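Local coordinates for protein glycosyl transferase family 8 (Streptococcus pneumoniae, PDB 5GVV) that transfers galactose from UDP-galactose to the terminal glucose of the already glycosylated serine-rich repeat protein PsrP, as the third step of its O-glycosylation, at residues Ile20-Leu34 with Leu105-Phe119. Sequence-based numbering, arbitrary orientation.
With MN (manganese (II) ion), chain C; UDP (uridine-5'-diphosphate), chain D.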
loop_
_atom_site.group_PDB
_atom_site.type_symbol
_atom_site.label_atom_id
_atom_site.label_comp_id
_atom_site.label_asym_id
_atom_site.label_seq_id
_atom_site.Cartn_x
_atom_site.Cartn_y
_atom_site.Cartn_z
ATOM N N ILE A 20 7.203 -2.486 -4.074
ATOM C CA ILE A 20 8.125 -3.512 -3.602
ATOM C C ILE A 20 7.413 -4.851 -3.485
ATOM O O ILE A 20 7.916 -5.867 -3.964
ATOM C CB ILE A 20 8.728 -3.149 -2.229
ATOM C CG1 ILE A 20 9.497 -1.831 -2.311
ATOM C CG2 ILE A 20 9.633 -4.278 -1.708
ATOM C CD1 ILE A 20 9.894 -1.276 -0.947
ATOM N N GLU A 21 6.239 -4.857 -2.859
ATOM C CA GLU A 21 5.523 -6.108 -2.631
ATOM C C GLU A 21 5.029 -6.732 -3.929
ATOM O O GLU A 21 5.072 -7.953 -4.086
ATOM C CB GLU A 21 4.356 -5.913 -1.649
ATOM C CG GLU A 21 3.749 -7.235 -1.185
ATOM C CD GLU A 21 2.744 -7.077 -0.057
ATOM O OE1 GLU A 21 2.708 -5.996 0.576
ATOM O OE2 GLU A 21 1.991 -8.043 0.193
ATOM N N THR A 22 4.553 -5.894 -4.849
ATOM C CA THR A 22 4.136 -6.356 -6.171
ATOM C C THR A 22 5.294 -6.986 -6.951
ATOM O O THR A 22 5.133 -8.033 -7.576
ATOM C CB THR A 22 3.531 -5.211 -6.991
ATOM O OG1 THR A 22 2.334 -4.751 -6.347
ATOM C CG2 THR A 22 3.180 -5.682 -8.397
ATOM N N ALA A 23 6.460 -6.348 -6.918
ATOM C CA ALA A 23 7.626 -6.885 -7.621
ATOM C C ALA A 23 8.048 -8.218 -7.011
ATOM O O ALA A 23 8.373 -9.164 -7.734
ATOM C CB ALA A 23 8.767 -5.898 -7.581
HETATM N N MSE A 24 8.043 -8.309 -5.672
HETATM C CA MSE A 24 8.374 -9.553 -4.998
HETATM C C MSE A 24 7.366 -10.617 -5.301
HETATM O O MSE A 24 7.702 -11.760 -5.540
HETATM C CB MSE A 24 8.536 -9.384 -3.449
HETATM C CG MSE A 24 9.729 -8.550 -3.044
HETATM SE SE MSE A 24 9.678 -8.249 -1.055
HETATM C CE MSE A 24 9.364 -10.142 -0.829
ATOM N N LYS A 25 6.077 -10.279 -5.279
ATOM C CA LYS A 25 5.037 -11.251 -5.629
ATOM C C LYS A 25 5.263 -11.855 -7.014
ATOM O O LYS A 25 5.142 -13.069 -7.193
ATOM C CB LYS A 25 3.642 -10.622 -5.551
ATOM C CG LYS A 25 3.055 -10.626 -4.148
ATOM C CD LYS A 25 1.543 -10.406 -4.140
ATOM C CE LYS A 25 1.169 -8.961 -4.393
ATOM N NZ LYS A 25 -0.232 -8.659 -3.941
ATOM N N SER A 26 5.593 -11.015 -7.990
ATOM C CA SER A 26 5.812 -11.500 -9.354
ATOM C C SER A 26 7.031 -12.423 -9.405
ATOM O O SER A 26 7.003 -13.454 -10.081
ATOM C CB SER A 26 5.952 -10.335 -10.339
ATOM O OG SER A 26 7.119 -9.566 -10.106
ATOM N N LEU A 27 8.082 -12.063 -8.672
ATOM C CA LEU A 27 9.288 -12.891 -8.563
ATOM C C LEU A 27 8.992 -14.262 -7.943
ATOM O O LEU A 27 9.418 -15.299 -8.472
ATOM C CB LEU A 27 10.360 -12.157 -7.745
ATOM C CG LEU A 27 11.667 -12.883 -7.406
ATOM C CD1 LEU A 27 12.450 -13.227 -8.659
ATOM C CD2 LEU A 27 12.518 -12.055 -6.469
ATOM N N CYS A 28 8.255 -14.265 -6.834
ATOM C CA CYS A 28 7.968 -15.497 -6.096
ATOM C C CYS A 28 6.945 -16.364 -6.819
ATOM O O CYS A 28 6.917 -17.583 -6.644
ATOM C CB CYS A 28 7.464 -15.171 -4.685
ATOM S SG CYS A 28 8.688 -14.375 -3.632
ATOM N N ARG A 29 6.089 -15.728 -7.613
ATOM C CA ARG A 29 5.113 -16.444 -8.419
ATOM C C ARG A 29 5.794 -17.455 -9.347
ATOM O O ARG A 29 5.278 -18.558 -9.566
ATOM C CB ARG A 29 4.303 -15.441 -9.244
ATOM C CG ARG A 29 3.362 -16.067 -10.261
ATOM C CD ARG A 29 2.329 -16.964 -9.595
ATOM N NE ARG A 29 1.335 -17.431 -10.556
ATOM C CZ ARG A 29 1.442 -18.559 -11.253
ATOM N NH1 ARG A 29 2.494 -19.350 -11.101
ATOM N NH2 ARG A 29 0.490 -18.901 -12.108
ATOM N N HIS A 30 6.966 -17.091 -9.863
ATOM C CA HIS A 30 7.604 -17.885 -10.907
ATOM C C HIS A 30 8.942 -18.499 -10.490
ATOM O O HIS A 30 9.541 -19.252 -11.258
ATOM C CB HIS A 30 7.796 -17.033 -12.165
ATOM C CG HIS A 30 6.519 -16.484 -12.722
ATOM N ND1 HIS A 30 5.610 -17.260 -13.410
ATOM C CD2 HIS A 30 5.998 -15.233 -12.694
ATOM C CE1 HIS A 30 4.587 -16.513 -13.781
ATOM N NE2 HIS A 30 4.796 -15.278 -13.358
ATOM N N ASN A 31 9.401 -18.179 -9.280
ATOM C CA ASN A 31 10.692 -18.654 -8.795
ATOM C C ASN A 31 10.652 -19.003 -7.306
ATOM O O ASN A 31 10.284 -18.169 -6.475
ATOM C CB ASN A 31 11.781 -17.599 -9.040
ATOM C CG ASN A 31 11.911 -17.214 -10.506
ATOM O OD1 ASN A 31 12.777 -17.726 -11.226
ATOM N ND2 ASN A 31 11.052 -16.304 -10.955
ATOM N N SER A 32 11.022 -20.236 -6.970
ATOM C CA SER A 32 11.077 -20.664 -5.573
ATOM C C SER A 32 12.509 -20.620 -5.042
ATOM O O SER A 32 13.439 -20.258 -5.771
ATOM C CB SER A 32 10.505 -22.075 -5.422
ATOM O OG SER A 32 11.180 -22.999 -6.262
ATOM N N HIS A 33 12.674 -20.981 -3.770
ATOM C CA HIS A 33 13.983 -21.031 -3.119
ATOM C C HIS A 33 14.764 -19.729 -3.242
ATOM O O HIS A 33 15.906 -19.716 -3.717
ATOM C CB HIS A 33 14.812 -22.196 -3.667
ATOM C CG HIS A 33 14.182 -23.536 -3.451
ATOM N ND1 HIS A 33 13.178 -24.026 -4.258
ATOM C CD2 HIS A 33 14.415 -24.491 -2.518
ATOM C CE1 HIS A 33 12.819 -25.224 -3.834
ATOM N NE2 HIS A 33 13.550 -25.527 -2.775
ATOM N N LEU A 34 14.150 -18.635 -2.807
ATOM C CA LEU A 34 14.786 -17.329 -2.929
ATOM C C LEU A 34 15.187 -16.760 -1.571
ATOM O O LEU A 34 14.364 -16.673 -0.653
ATOM C CB LEU A 34 13.848 -16.357 -3.645
ATOM C CG LEU A 34 13.237 -16.848 -4.954
ATOM C CD1 LEU A 34 12.158 -15.890 -5.405
ATOM C CD2 LEU A 34 14.293 -16.982 -6.031
ATOM N N LEU A 105 17.295 -6.040 -7.973
ATOM C CA LEU A 105 16.160 -5.636 -8.801
ATOM C C LEU A 105 15.545 -4.330 -8.316
ATOM O O LEU A 105 15.343 -4.139 -7.113
ATOM C CB LEU A 105 15.080 -6.720 -8.817
ATOM C CG LEU A 105 15.426 -8.107 -9.355
ATOM C CD1 LEU A 105 14.295 -9.089 -9.091
ATOM C CD2 LEU A 105 15.741 -8.058 -10.836
ATOM N N ASP A 106 15.240 -3.435 -9.253
ATOM C CA ASP A 106 14.388 -2.286 -8.959
ATOM C C ASP A 106 13.021 -2.821 -8.523
ATOM O O ASP A 106 12.734 -4.010 -8.687
ATOM C CB ASP A 106 14.220 -1.425 -10.210
ATOM C CG ASP A 106 15.168 -0.231 -10.250
ATOM O OD1 ASP A 106 16.140 -0.195 -9.463
ATOM O OD2 ASP A 106 14.943 0.668 -11.093
ATOM N N SER A 107 12.164 -1.959 -7.984
ATOM C CA SER A 107 10.850 -2.413 -7.540
ATOM C C SER A 107 9.722 -1.865 -8.406
ATOM O O SER A 107 8.544 -2.128 -8.135
ATOM C CB SER A 107 10.624 -2.032 -6.085
ATOM O OG SER A 107 10.816 -0.642 -5.929
ATOM N N ASP A 108 10.079 -1.099 -9.436
ATOM C CA ASP A 108 9.111 -0.673 -10.440
ATOM C C ASP A 108 9.159 -1.665 -11.596
ATOM O O ASP A 108 9.176 -1.282 -12.767
ATOM C CB ASP A 108 9.433 0.739 -10.938
ATOM C CG ASP A 108 10.819 0.841 -11.546
ATOM O OD1 ASP A 108 11.700 0.036 -11.169
ATOM O OD2 ASP A 108 11.040 1.742 -12.389
ATOM N N LEU A 109 9.201 -2.949 -11.260
ATOM C CA LEU A 109 9.274 -3.980 -12.282
ATOM C C LEU A 109 8.467 -5.218 -11.932
ATOM O O LEU A 109 8.020 -5.390 -10.787
ATOM C CB LEU A 109 10.732 -4.350 -12.594
ATOM C CG LEU A 109 11.656 -4.867 -11.495
ATOM C CD1 LEU A 109 11.372 -6.318 -11.163
ATOM C CD2 LEU A 109 13.113 -4.698 -11.916
ATOM N N ILE A 110 8.304 -6.074 -12.936
ATOM C CA ILE A 110 7.523 -7.299 -12.827
ATOM C C ILE A 110 8.293 -8.470 -13.445
ATOM O O ILE A 110 8.751 -8.373 -14.585
ATOM C CB ILE A 110 6.202 -7.164 -13.596
ATOM C CG1 ILE A 110 5.301 -6.102 -12.954
ATOM C CG2 ILE A 110 5.482 -8.504 -13.669
ATOM C CD1 ILE A 110 4.642 -6.552 -11.650
ATOM N N VAL A 111 8.413 -9.570 -12.705
ATOM C CA VAL A 111 8.990 -10.808 -13.227
ATOM C C VAL A 111 7.846 -11.683 -13.731
ATOM O O VAL A 111 6.848 -11.872 -13.025
ATOM C CB VAL A 111 9.775 -11.553 -12.127
ATOM C CG1 VAL A 111 10.332 -12.884 -12.645
ATOM C CG2 VAL A 111 10.888 -10.661 -11.582
ATOM N N THR A 112 7.975 -12.203 -14.952
ATOM C CA THR A 112 6.882 -12.945 -15.578
ATOM C C THR A 112 7.175 -14.429 -15.769
ATOM O O THR A 112 6.328 -15.166 -16.284
ATOM C CB THR A 112 6.516 -12.374 -16.969
ATOM O OG1 THR A 112 7.595 -12.609 -17.888
ATOM C CG2 THR A 112 6.224 -10.886 -16.884
ATOM N N GLY A 113 8.361 -14.871 -15.364
ATOM C CA GLY A 113 8.713 -16.271 -15.523
ATOM C C GLY A 113 9.980 -16.696 -14.805
ATOM O O GLY A 113 10.565 -15.926 -14.035
ATOM N N ASP A 114 10.390 -17.937 -15.058
ATOM C CA ASP A 114 11.564 -18.544 -14.441
ATOM C C ASP A 114 12.829 -17.789 -14.833
ATOM O O ASP A 114 13.100 -17.610 -16.020
ATOM C CB ASP A 114 11.668 -20.000 -14.907
ATOM C CG ASP A 114 12.727 -20.800 -14.162
ATOM O OD1 ASP A 114 13.645 -20.215 -13.541
ATOM O OD2 ASP A 114 12.640 -22.042 -14.216
ATOM N N LEU A 115 13.609 -17.365 -13.837
ATOM C CA LEU A 115 14.852 -16.628 -14.088
ATOM C C LEU A 115 16.107 -17.494 -13.960
ATOM O O LEU A 115 17.211 -16.961 -13.810
ATOM C CB LEU A 115 14.969 -15.428 -13.145
ATOM C CG LEU A 115 13.884 -14.355 -13.204
ATOM C CD1 LEU A 115 14.173 -13.235 -12.223
ATOM C CD2 LEU A 115 13.747 -13.801 -14.621
ATOM N N THR A 116 15.940 -18.814 -14.030
ATOM C CA THR A 116 17.051 -19.759 -13.828
ATOM C C THR A 116 18.318 -19.405 -14.619
ATOM O O THR A 116 19.414 -19.351 -14.052
ATOM C CB THR A 116 16.632 -21.208 -14.164
ATOM O OG1 THR A 116 15.612 -21.641 -13.254
ATOM C CG2 THR A 116 17.818 -22.146 -14.054
ATOM N N ASP A 117 18.153 -19.156 -15.918
ATOM C CA ASP A 117 19.265 -18.811 -16.807
ATOM C C ASP A 117 19.996 -17.552 -16.344
ATOM O O ASP A 117 21.206 -17.418 -16.537
ATOM C CB ASP A 117 18.760 -18.602 -18.241
ATOM C CG ASP A 117 18.185 -19.864 -18.854
ATOM O OD1 ASP A 117 18.553 -20.966 -18.397
ATOM O OD2 ASP A 117 17.375 -19.753 -19.805
ATOM N N LEU A 118 19.252 -16.622 -15.751
ATOM C CA LEU A 118 19.828 -15.382 -15.236
ATOM C C LEU A 118 20.581 -15.631 -13.932
ATOM O O LEU A 118 21.679 -15.100 -13.729
ATOM C CB LEU A 118 18.735 -14.330 -15.024
ATOM C CG LEU A 118 19.152 -13.036 -14.323
ATOM C CD1 LEU A 118 20.289 -12.364 -15.066
ATOM C CD2 LEU A 118 17.973 -12.081 -14.172
ATOM N N PHE A 119 19.990 -16.438 -13.056
ATOM C CA PHE A 119 20.610 -16.806 -11.787
ATOM C C PHE A 119 21.941 -17.529 -12.015
ATOM O O PHE A 119 22.887 -17.382 -11.234
ATOM C CB PHE A 119 19.678 -17.731 -10.999
ATOM C CG PHE A 119 18.483 -17.040 -10.393
ATOM C CD1 PHE A 119 18.623 -15.834 -9.715
ATOM C CD2 PHE A 119 17.222 -17.613 -10.484
ATOM C CE1 PHE A 119 17.515 -15.202 -9.147
ATOM C CE2 PHE A 119 16.111 -16.995 -9.921
ATOM C CZ PHE A 119 16.259 -15.786 -9.252
HETATM MN MN MN C . 13.188 1.258 -12.010
HETATM N N1 UDP D . 12.518 4.052 -4.869
HETATM C C2 UDP D . 11.869 4.019 -3.650
HETATM N N3 UDP D . 10.910 4.964 -3.335
HETATM C C4 UDP D . 10.599 5.956 -4.244
HETATM C C5 UDP D . 11.254 5.986 -5.474
HETATM C C6 UDP D . 12.296 5.096 -5.727
HETATM O O2 UDP D . 12.148 3.137 -2.842
HETATM O O4 UDP D . 9.740 6.799 -3.962
HETATM C "C1'" UDP D . 13.536 3.021 -5.170
HETATM C "C2'" UDP D . 12.871 1.842 -5.863
HETATM O "O2'" UDP D . 13.504 0.637 -5.497
HETATM C "C3'" UDP D . 13.130 2.103 -7.329
HETATM C "C4'" UDP D . 14.482 2.804 -7.292
HETATM O "O4'" UDP D . 14.506 3.527 -6.073
HETATM O "O3'" UDP D . 13.164 0.896 -8.061
HETATM C "C5'" UDP D . 14.696 3.735 -8.483
HETATM O "O5'" UDP D . 13.462 4.335 -8.814
HETATM P PA UDP D . 12.877 4.132 -10.295
HETATM O O1A UDP D . 12.703 2.677 -10.482
HETATM O O2A UDP D . 11.603 4.870 -10.460
HETATM O O3A UDP D . 14.007 4.723 -11.289
HETATM P PB UDP D . 14.116 4.309 -12.848
HETATM O O1B UDP D . 15.422 4.741 -13.400
HETATM O O2B UDP D . 13.040 5.008 -13.588
HETATM O O3B UDP D . 13.963 2.841 -12.995
HETATM O O HOH W 1 13.932 -20.218 -11.008
#
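Asn31 grips the loop at Gly113-Leu115 through both ends of its amide, a worked example of how one side chain can splice two backbones. Its OD1 accepts the N-H of Leu115 on a lone pair, at 2.8 Å and nearly straight (174°). From the other end ND2 gives one hydrogen to Gly113 O (3.1 Å), approaching from above that carbonyl's plane, and the other to Leu27 O, within its plane and on a lone pair. Three backbone partners thus fix the rotation of the amide, while the edge of the Phe119 ring lies beside OD1.

Next to it His30 lays one face of its ring over the peptide of Thr112 and Gly113. Thr112 O stands 3.2 Å above the ring centre, and Gly113 CA makes a CH-pi contact; NE2 finds its hydrogen bond with Tyr250.

One helical turn back, Ser26 OG accepts from Val111 N at 2.9 Å and donates to Ala23 O. The torsion that sets OG between its own N and carbonyl carbon (chi1 66°) lets it do both. Val111 CB rests against Leu27 CA, whereas Ala23 brings only its methyl CB to Leu109 O (3.3 Å), which allows a close approach. Helix 20-30 and strand 109-111 run 15° from parallel.

Toward the nucleotide, Ser107, the middle residue of the DxD motif, sets CB on Ile20 and hydrogen-bonds through OG to UDP O2'; the flanking Asp106 and Asp108 bind manganese with His227. The chemistry implies that the side chains of Ser26 and Asn31 hold the segment following this GT-A metal site by its backbone N-H and C=O groups.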